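Local coordinates for Svp1-like protein 2 (Kluyveromyces lactis, PDB 4V16), which is a WD-repeat protein of the PROPPIN family, probably binding phosphatidylinositol 3,5-bisphosphate through its beta-propeller and so associating with membranes, at residues L144-N149 against G154-T159. Sequence-based numbering, arbitrary orientation.
Sequences LLVYSN and GQIHVT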
loop_
_atom_site.group_PDB
_atom_site.type_symbol
_atom_site.label_atom_id
_atom_site.label_comp_id
_atom_site.label_asym_id
_atom_site.label_seq_id
_atom_site.Cartn_x
_atom_site.Cartn_y
_atom_site.Cartn_z
ATOM N N LEU A 144 2.642 4.570 13.014
ATOM C CA LEU A 144 1.344 5.237 13.029
ATOM C C LEU A 144 0.262 4.349 12.417
ATOM O O LEU A 144 0.319 4.013 11.233
ATOM C CB LEU A 144 1.430 6.564 12.276
ATOM C CG LEU A 144 0.360 7.607 12.592
ATOM C CD1 LEU A 144 0.447 8.070 14.039
ATOM C CD2 LEU A 144 0.513 8.784 11.652
ATOM N N LEU A 145 -0.719 3.978 13.234
ATOM C CA LEU A 145 -1.788 3.075 12.814
ATOM C C LEU A 145 -3.062 3.834 12.467
ATOM O O LEU A 145 -3.506 4.703 13.219
ATOM C CB LEU A 145 -2.081 2.049 13.914
ATOM C CG LEU A 145 -3.228 1.063 13.662
ATOM C CD1 LEU A 145 -2.938 0.181 12.456
ATOM C CD2 LEU A 145 -3.478 0.215 14.901
ATOM N N VAL A 146 -3.643 3.490 11.321
ATOM C CA VAL A 146 -4.923 4.045 10.899
ATOM C C VAL A 146 -5.872 2.906 10.551
ATOM O O VAL A 146 -5.500 1.976 9.838
ATOM C CB VAL A 146 -4.770 4.983 9.683
ATOM C CG1 VAL A 146 -6.125 5.539 9.255
ATOM C CG2 VAL A 146 -3.810 6.119 10.009
ATOM N N TYR A 147 -7.094 2.976 11.068
ATOM C CA TYR A 147 -8.107 1.972 10.770
ATOM C C TYR A 147 -9.499 2.585 10.860
ATOM O O TYR A 147 -9.698 3.604 11.525
ATOM C CB TYR A 147 -7.984 0.776 11.724
ATOM C CG TYR A 147 -8.240 1.102 13.182
ATOM C CD1 TYR A 147 -7.208 1.513 14.015
ATOM C CD2 TYR A 147 -9.513 0.989 13.727
ATOM C CE1 TYR A 147 -7.437 1.809 15.348
ATOM C CE2 TYR A 147 -9.752 1.283 15.059
ATOM C CZ TYR A 147 -8.711 1.691 15.864
ATOM O OH TYR A 147 -8.944 1.985 17.188
ATOM N N SER A 148 -10.458 1.965 10.179
ATOM C CA SER A 148 -11.837 2.441 10.182
ATOM C C SER A 148 -12.613 1.852 11.358
ATOM O O SER A 148 -12.403 0.699 11.736
ATOM C CB SER A 148 -12.526 2.087 8.861
ATOM O OG SER A 148 -12.441 0.697 8.591
ATOM N N ASN A 149 -13.503 2.653 11.937
ATOM C CA ASN A 149 -14.359 2.196 13.027
ATOM C C ASN A 149 -15.215 1.017 12.573
ATOM O O ASN A 149 -15.630 0.962 11.417
ATOM C CB ASN A 149 -15.241 3.340 13.522
ATOM C CG ASN A 149 -16.133 2.932 14.672
ATOM O OD1 ASN A 149 -17.234 2.420 14.467
ATOM N ND2 ASN A 149 -15.664 3.160 15.893
ATOM N N GLY A 154 -17.491 5.307 7.975
ATOM C CA GLY A 154 -17.026 6.567 7.427
ATOM C C GLY A 154 -15.941 7.194 8.282
ATOM O O GLY A 154 -15.230 8.092 7.832
ATOM N N GLN A 155 -15.815 6.715 9.519
ATOM C CA GLN A 155 -14.849 7.257 10.470
ATOM C C GLN A 155 -13.546 6.470 10.465
ATOM O O GLN A 155 -13.532 5.288 10.118
ATOM C CB GLN A 155 -15.431 7.255 11.882
ATOM C CG GLN A 155 -16.674 8.108 12.049
ATOM C CD GLN A 155 -17.259 8.009 13.444
ATOM O OE1 GLN A 155 -16.696 7.355 14.323
ATOM N NE2 GLN A 155 -18.399 8.657 13.652
ATOM N N ILE A 156 -12.458 7.129 10.860
ATOM C CA ILE A 156 -11.164 6.466 11.004
ATOM C C ILE A 156 -10.466 6.880 12.301
ATOM O O ILE A 156 -10.512 8.043 12.705
ATOM C CB ILE A 156 -10.226 6.768 9.808
ATOM C CG1 ILE A 156 -10.059 8.278 9.602
ATOM C CG2 ILE A 156 -10.764 6.124 8.540
ATOM C CD1 ILE A 156 -8.904 8.637 8.700
ATOM N N HIS A 157 -9.832 5.909 12.953
ATOM C CA HIS A 157 -9.020 6.170 14.134
ATOM C C HIS A 157 -7.564 6.340 13.720
ATOM O O HIS A 157 -7.053 5.565 12.912
ATOM C CB HIS A 157 -9.146 5.030 15.147
ATOM C CG HIS A 157 -10.540 4.817 15.652
ATOM N ND1 HIS A 157 -10.975 5.309 16.863
ATOM C CD2 HIS A 157 -11.593 4.161 15.111
ATOM C CE1 HIS A 157 -12.237 4.966 17.047
ATOM N NE2 HIS A 157 -12.637 4.270 15.997
ATOM N N VAL A 158 -6.904 7.356 14.270
ATOM C CA VAL A 158 -5.483 7.588 14.022
ATOM C C VAL A 158 -4.726 7.555 15.346
ATOM O O VAL A 158 -4.900 8.438 16.189
ATOM C CB VAL A 158 -5.243 8.936 13.319
ATOM C CG1 VAL A 158 -3.760 9.134 13.031
ATOM C CG2 VAL A 158 -6.051 9.010 12.031
ATOM N N THR A 159 -3.887 6.536 15.514
ATOM C CA THR A 159 -3.182 6.311 16.773
ATOM C C THR A 159 -1.701 6.018 16.563
ATOM O O THR A 159 -1.308 5.427 15.558
ATOM C CB THR A 159 -3.803 5.141 17.557
ATOM O OG1 THR A 159 -4.218 4.117 16.644
ATOM C CG2 THR A 159 -5.002 5.612 18.362
#
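Y147 lays one face of its ring over the CB of H157, a CH-pi contact with CB 3.7 Å from the ring centroid, across the middle strands of a four-stranded antiparallel propeller blade. A chi1 of 64° tucks the tyrosine CG into the position flanked by both N and C, bringing the phenol end nearer the partner strand. The two planes diverge by only 15°, but one ring is displaced so far that little more than their rims meet: CE2 of Y147 approaches CD2 of H157 at 3.4 Å. Tyrosine suits the place because its flat ring covers this CB and also touches F134 and I116, while histidine offers an in-plane nitrogen to N149. Their backbones bond from H157 N to Y147 O (2.7 Å) and from Y147 N to H157 O.

On the other face of the hairpin, branched V146 and V158 point the same way, their CG2 methyls 4.2 Å apart. V146 CG1 also meets I156 CD1, and V185 and V182 of strand 182-187 extend this apolar layer into the next blade.

N149, where the hairpin turns, uses both ends of its amide: OD1 accepts hydrogen bonds from the backbone N of F151 and of N152, while ND2 donates in the imidazole plane to NE2 of H157, 3.2 Å away and nearly straight at 170°.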